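PDB 3FMC: putative succinylglutamate desuccinylase / aspartoacylase from Shewanella amazonensis, which is probably a zinc-dependent hydrolase acting on ester bonds, a putative member of the succinylglutamate desuccinylase/aspartoacylase family. Local coordinates for residues F130-L142 with A155-I167. Residues are numbered along the deposited sequence; the frame is centred on the assembly and turned at random.
Sequences FRATLVEECARRL and AVTLQSMAHRADI
Leu134 and His163 meet with the leucine laid across the flat of the imidazole: CB of Leu134 stands 3.9 Å from the ring centroid, almost directly above it, a CH-pi contact over the face, while CD1 reaches the ND1 side. Cys138 comes to the same ring at its edge, SG lying 3.7 Å from CD2 of His163, an example of one flat side chain packed differently on face and edge. NE2 of His163 is hydrogen-bonded to His107 NE2 and also receives Gln159 NE2, which comes from well out of the ring plane; together they probably limit the ring's rotation. The amide oxygen of Gln159 is held by Leu105 N.

Cys138 is also a knob in a hole formed by Val156, Gln159, Ser160 and His163. With CG1 of Val156 anti to the backbone N (chi1 174°), that methyl lies 3.7 Å from CB of Cys138 and also meets Leu142, whose isobutyl group lies alongside the valine, pointing the other way. At Val135, CG1 sits over one face of the Arg164 guanidinium, 3.6 Å from NH2, and a water joins Val135 O to Ser160 OG.

The polar end belongs to Arg131. Bent at chi3, its chain delivers NH1 to the carbonyl O of His163 (3.1 Å, N-H...O 165°), nearly in the guanidinium plane. A water accepts from NH2 and donates to OD1 of Asp166; the direct pairing is long, with OD1 well out of the guanidinium plane, and rests on charge alone. OD2 of Asp166 accepts from Ser35 N. These contacts join successive helices 123-142 and 150-163 into an antiparallel pair; the axes of 130-142 and 155-163 come within 9.1 Å, their directions 166° apart. Leu158 and Met161 touch strands 36-40 and 19-27, while Phe130, Arg131 and Leu134 meet helix 210-227, within the family's zinc-exopeptidase-clan catalytic domain.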
loop_
_atom_site.group_PDB
_atom_site.type_symbol
_atom_site.label_atom_id
_atom_site.label_comp_id
_atom_site.label_asym_id
_atom_site.label_seq_id
_atom_site.Cartn_x
_atom_site.Cartn_y
_atom_site.Cartn_z
ATOM N N PHE C 130 15.118 -29.711 28.403
ATOM C CA PHE C 130 14.649 -29.515 27.039
ATOM C C PHE C 130 14.162 -28.091 26.868
ATOM O O PHE C 130 14.509 -27.451 25.875
ATOM C CB PHE C 130 13.558 -30.524 26.657
ATOM C CG PHE C 130 13.281 -30.604 25.181
ATOM C CD1 PHE C 130 14.196 -31.182 24.315
ATOM C CD2 PHE C 130 12.079 -30.141 24.655
ATOM C CE1 PHE C 130 13.931 -31.275 22.956
ATOM C CE2 PHE C 130 11.812 -30.256 23.328
ATOM C CZ PHE C 130 12.753 -30.822 22.469
ATOM N N ARG C 131 13.399 -27.617 27.839
ATOM C CA ARG C 131 12.885 -26.273 27.838
ATOM C C ARG C 131 14.045 -25.293 27.791
ATOM O O ARG C 131 14.001 -24.328 27.052
ATOM C CB ARG C 131 12.041 -25.989 29.071
ATOM C CG ARG C 131 11.312 -24.640 28.995
ATOM C CD ARG C 131 10.308 -24.412 30.101
ATOM N NE ARG C 131 9.687 -25.656 30.525
ATOM C CZ ARG C 131 8.578 -26.219 30.043
ATOM N NH1 ARG C 131 7.853 -25.669 29.082
ATOM N NH2 ARG C 131 8.193 -27.377 30.560
ATOM N N ALA C 132 15.078 -25.547 28.589
ATOM C CA ALA C 132 16.240 -24.668 28.634
ATOM C C ALA C 132 16.940 -24.620 27.290
ATOM O O ALA C 132 17.376 -23.547 26.860
ATOM C CB ALA C 132 17.212 -25.094 29.779
ATOM N N THR C 133 17.031 -25.764 26.610
ATOM C CA THR C 133 17.636 -25.841 25.294
ATOM C C THR C 133 16.846 -24.998 24.292
ATOM O O THR C 133 17.425 -24.275 23.491
ATOM C CB THR C 133 17.716 -27.291 24.793
ATOM O OG1 THR C 133 18.685 -28.003 25.578
ATOM C CG2 THR C 133 18.098 -27.380 23.276
ATOM N N LEU C 134 15.524 -25.103 24.337
ATOM C CA LEU C 134 14.674 -24.322 23.419
ATOM C C LEU C 134 14.846 -22.810 23.644
ATOM O O LEU C 134 14.933 -22.064 22.676
ATOM C CB LEU C 134 13.200 -24.704 23.572
ATOM C CG LEU C 134 12.832 -26.174 23.338
ATOM C CD1 LEU C 134 11.276 -26.284 23.432
ATOM C CD2 LEU C 134 13.350 -26.741 22.019
ATOM N N VAL C 135 14.862 -22.391 24.904
ATOM C CA VAL C 135 15.017 -20.992 25.305
ATOM C C VAL C 135 16.413 -20.497 24.870
ATOM O O VAL C 135 16.582 -19.398 24.299
ATOM C CB VAL C 135 14.775 -20.801 26.807
ATOM C CG1 VAL C 135 15.194 -19.398 27.293
ATOM C CG2 VAL C 135 13.309 -21.042 27.152
ATOM N N GLU C 136 17.409 -21.336 25.045
ATOM C CA GLU C 136 18.766 -20.947 24.652
ATOM C C GLU C 136 18.921 -20.833 23.145
ATOM O O GLU C 136 19.684 -19.995 22.657
ATOM C CB GLU C 136 19.815 -21.925 25.219
ATOM C CG GLU C 136 21.272 -21.584 24.765
ATOM C CD GLU C 136 21.713 -20.126 25.061
ATOM O OE1 GLU C 136 21.196 -19.503 26.018
ATOM O OE2 GLU C 136 22.592 -19.613 24.326
ATOM N N GLU C 137 18.224 -21.697 22.402
ATOM C CA GLU C 137 18.281 -21.698 20.950
ATOM C C GLU C 137 17.701 -20.401 20.339
ATOM O O GLU C 137 18.180 -19.916 19.291
ATOM C CB GLU C 137 17.593 -22.946 20.379
ATOM C CG GLU C 137 18.426 -24.214 20.498
ATOM C CD GLU C 137 19.707 -24.172 19.676
ATOM O OE1 GLU C 137 19.653 -24.286 18.450
ATOM O OE2 GLU C 137 20.773 -24.014 20.270
ATOM N N CYS C 138 16.683 -19.855 21.006
ATOM C CA CYS C 138 16.069 -18.586 20.601
ATOM C C CYS C 138 17.095 -17.448 20.814
ATOM O O CYS C 138 17.243 -16.574 19.968
ATOM C CB CYS C 138 14.811 -18.286 21.416
ATOM S SG CYS C 138 13.399 -19.363 21.003
ATOM N N ALA C 139 17.750 -17.444 21.977
ATOM C CA ALA C 139 18.771 -16.455 22.298
ATOM C C ALA C 139 19.900 -16.530 21.286
ATOM O O ALA C 139 20.380 -15.517 20.817
ATOM C CB ALA C 139 19.298 -16.672 23.724
ATOM N N ARG C 140 20.340 -17.734 20.953
ATOM C CA ARG C 140 21.416 -17.916 20.011
ATOM C C ARG C 140 21.032 -17.351 18.636
ATOM O O ARG C 140 21.843 -16.733 17.943
ATOM C CB ARG C 140 21.756 -19.416 19.922
ATOM C CG ARG C 140 22.830 -19.751 18.887
ATOM C CD ARG C 140 23.327 -21.204 18.974
ATOM N NE ARG C 140 22.437 -22.166 18.324
ATOM C CZ ARG C 140 22.359 -22.347 17.009
ATOM N NH1 ARG C 140 23.089 -21.613 16.168
ATOM N NH2 ARG C 140 21.528 -23.260 16.524
ATOM N N ARG C 141 19.788 -17.573 18.245
ATOM C CA ARG C 141 19.286 -17.088 16.967
ATOM C C ARG C 141 19.354 -15.561 16.829
ATOM O O ARG C 141 19.686 -15.037 15.770
ATOM C CB ARG C 141 17.814 -17.506 16.814
ATOM C CG ARG C 141 17.290 -17.315 15.434
ATOM C CD ARG C 141 17.893 -18.338 14.497
ATOM N NE ARG C 141 17.189 -18.266 13.251
ATOM C CZ ARG C 141 17.309 -19.097 12.242
ATOM N NH1 ARG C 141 18.179 -20.102 12.276
ATOM N NH2 ARG C 141 16.583 -18.878 11.167
ATOM N N LEU C 142 18.968 -14.853 17.886
ATOM C CA LEU C 142 18.988 -13.404 17.896
ATOM C C LEU C 142 20.380 -12.806 18.028
ATOM O O LEU C 142 20.550 -11.606 17.792
ATOM C CB LEU C 142 18.113 -12.849 19.015
ATOM C CG LEU C 142 16.616 -13.176 18.900
ATOM C CD1 LEU C 142 15.815 -12.466 19.971
ATOM C CD2 LEU C 142 16.073 -12.791 17.516
ATOM N N ALA C 155 8.998 -12.593 16.254
ATOM C CA ALA C 155 8.517 -13.944 16.468
ATOM C C ALA C 155 9.351 -14.718 17.468
ATOM O O ALA C 155 8.798 -15.410 18.338
ATOM C CB ALA C 155 8.430 -14.692 15.163
ATOM N N VAL C 156 10.672 -14.596 17.353
ATOM C CA VAL C 156 11.592 -15.312 18.225
ATOM C C VAL C 156 11.493 -14.770 19.670
ATOM O O VAL C 156 11.562 -15.550 20.618
ATOM C CB VAL C 156 13.051 -15.357 17.652
ATOM C CG1 VAL C 156 13.988 -15.986 18.650
ATOM C CG2 VAL C 156 13.092 -16.105 16.319
ATOM N N THR C 157 11.233 -13.468 19.832
ATOM C CA THR C 157 11.046 -12.863 21.170
ATOM C C THR C 157 9.759 -13.410 21.818
ATOM O O THR C 157 9.768 -13.829 23.000
ATOM C CB THR C 157 11.062 -11.314 21.113
ATOM O OG1 THR C 157 12.315 -10.894 20.522
ATOM C CG2 THR C 157 10.820 -10.678 22.482
ATOM N N LEU C 158 8.666 -13.450 21.039
ATOM C CA LEU C 158 7.405 -14.054 21.515
ATOM C C LEU C 158 7.582 -15.521 21.853
ATOM O O LEU C 158 7.125 -15.987 22.894
ATOM C CB LEU C 158 6.324 -13.924 20.434
ATOM C CG LEU C 158 5.885 -12.481 20.101
ATOM C CD1 LEU C 158 4.974 -12.411 18.880
ATOM C CD2 LEU C 158 5.221 -11.861 21.291
ATOM N N GLN C 159 8.302 -16.221 20.983
ATOM C CA GLN C 159 8.528 -17.656 21.087
ATOM C C GLN C 159 9.271 -18.026 22.335
ATOM O O GLN C 159 8.947 -19.012 22.991
ATOM C CB GLN C 159 9.235 -18.158 19.840
ATOM C CG GLN C 159 9.306 -19.702 19.731
ATOM C CD GLN C 159 9.856 -20.155 18.429
ATOM O OE1 GLN C 159 9.709 -19.465 17.404
ATOM N NE2 GLN C 159 10.461 -21.357 18.413
ATOM N N SER C 160 10.309 -17.263 22.655
ATOM C CA SER C 160 11.098 -17.537 23.845
ATOM C C SER C 160 10.209 -17.443 25.083
ATOM O O SER C 160 10.361 -18.254 26.016
ATOM C CB SER C 160 12.281 -16.578 23.953
ATOM O OG SER C 160 12.922 -16.780 25.196
HETATM N N MSE C 161 9.286 -16.476 25.110
HETATM C CA MSE C 161 8.330 -16.379 26.228
HETATM C C MSE C 161 7.379 -17.588 26.240
HETATM O O MSE C 161 7.138 -18.189 27.306
HETATM C CB MSE C 161 7.529 -15.084 26.186
HETATM C CG MSE C 161 8.387 -13.817 26.520
HETATM SE SE MSE C 161 7.260 -12.312 26.762
HETATM C CE MSE C 161 6.722 -12.044 24.803
ATOM N N ALA C 162 6.883 -17.952 25.059
ATOM C CA ALA C 162 5.927 -19.059 24.902
ATOM C C ALA C 162 6.540 -20.389 25.369
ATOM O O ALA C 162 5.883 -21.186 25.993
ATOM C CB ALA C 162 5.507 -19.184 23.440
ATOM N N HIS C 163 7.806 -20.612 25.015
ATOM C CA HIS C 163 8.520 -21.838 25.383
ATOM C C HIS C 163 8.583 -22.068 26.893
ATOM O O HIS C 163 8.752 -23.205 27.347
ATOM C CB HIS C 163 9.945 -21.814 24.850
ATOM C CG HIS C 163 10.077 -22.165 23.404
ATOM N ND1 HIS C 163 9.317 -23.147 22.798
ATOM C CD2 HIS C 163 11.002 -21.784 22.492
ATOM C CE1 HIS C 163 9.728 -23.303 21.551
ATOM N NE2 HIS C 163 10.745 -22.480 21.332
ATOM N N ARG C 164 8.499 -20.995 27.672
ATOM C CA ARG C 164 8.547 -21.114 29.120
ATOM C C ARG C 164 7.272 -21.660 29.748
ATOM O O ARG C 164 7.326 -22.127 30.863
ATOM C CB ARG C 164 8.845 -19.776 29.782
ATOM C CG ARG C 164 10.191 -19.200 29.418
ATOM C CD ARG C 164 10.323 -17.805 29.989
ATOM N NE ARG C 164 11.595 -17.238 29.523
ATOM C CZ ARG C 164 12.786 -17.501 30.076
ATOM N NH1 ARG C 164 12.891 -18.321 31.128
ATOM N NH2 ARG C 164 13.889 -16.942 29.575
ATOM N N ALA C 165 6.158 -21.616 29.034
ATOM C CA ALA C 165 4.845 -22.073 29.526
ATOM C C ALA C 165 4.511 -23.548 29.173
ATOM O O ALA C 165 5.072 -24.141 28.245
ATOM C CB ALA C 165 3.742 -21.145 28.955
ATOM N N ASP C 166 3.554 -24.107 29.916
ATOM C CA ASP C 166 3.021 -25.436 29.663
ATOM C C ASP C 166 1.907 -25.386 28.635
ATOM O O ASP C 166 1.675 -26.361 27.949
ATOM C CB ASP C 166 2.464 -26.047 30.944
ATOM C CG ASP C 166 3.525 -26.156 32.039
ATOM O OD1 ASP C 166 4.674 -26.531 31.720
ATOM O OD2 ASP C 166 3.209 -25.778 33.190
ATOM N N ILE C 167 1.191 -24.265 28.594
ATOM C CA ILE C 167 0.051 -24.048 27.695
ATOM C C ILE C 167 0.237 -22.725 26.962
ATOM O O ILE C 167 0.485 -21.692 27.591
ATOM C CB ILE C 167 -1.266 -23.997 28.499
ATOM C CG1 ILE C 167 -1.462 -25.317 29.277
ATOM C CG2 ILE C 167 -2.485 -23.702 27.582
ATOM C CD1 ILE C 167 -2.531 -25.197 30.352
HETATM O O HOH W 1 5.649 -28.075 29.841
HETATM O O HOH W 2 15.656 -16.901 24.771
#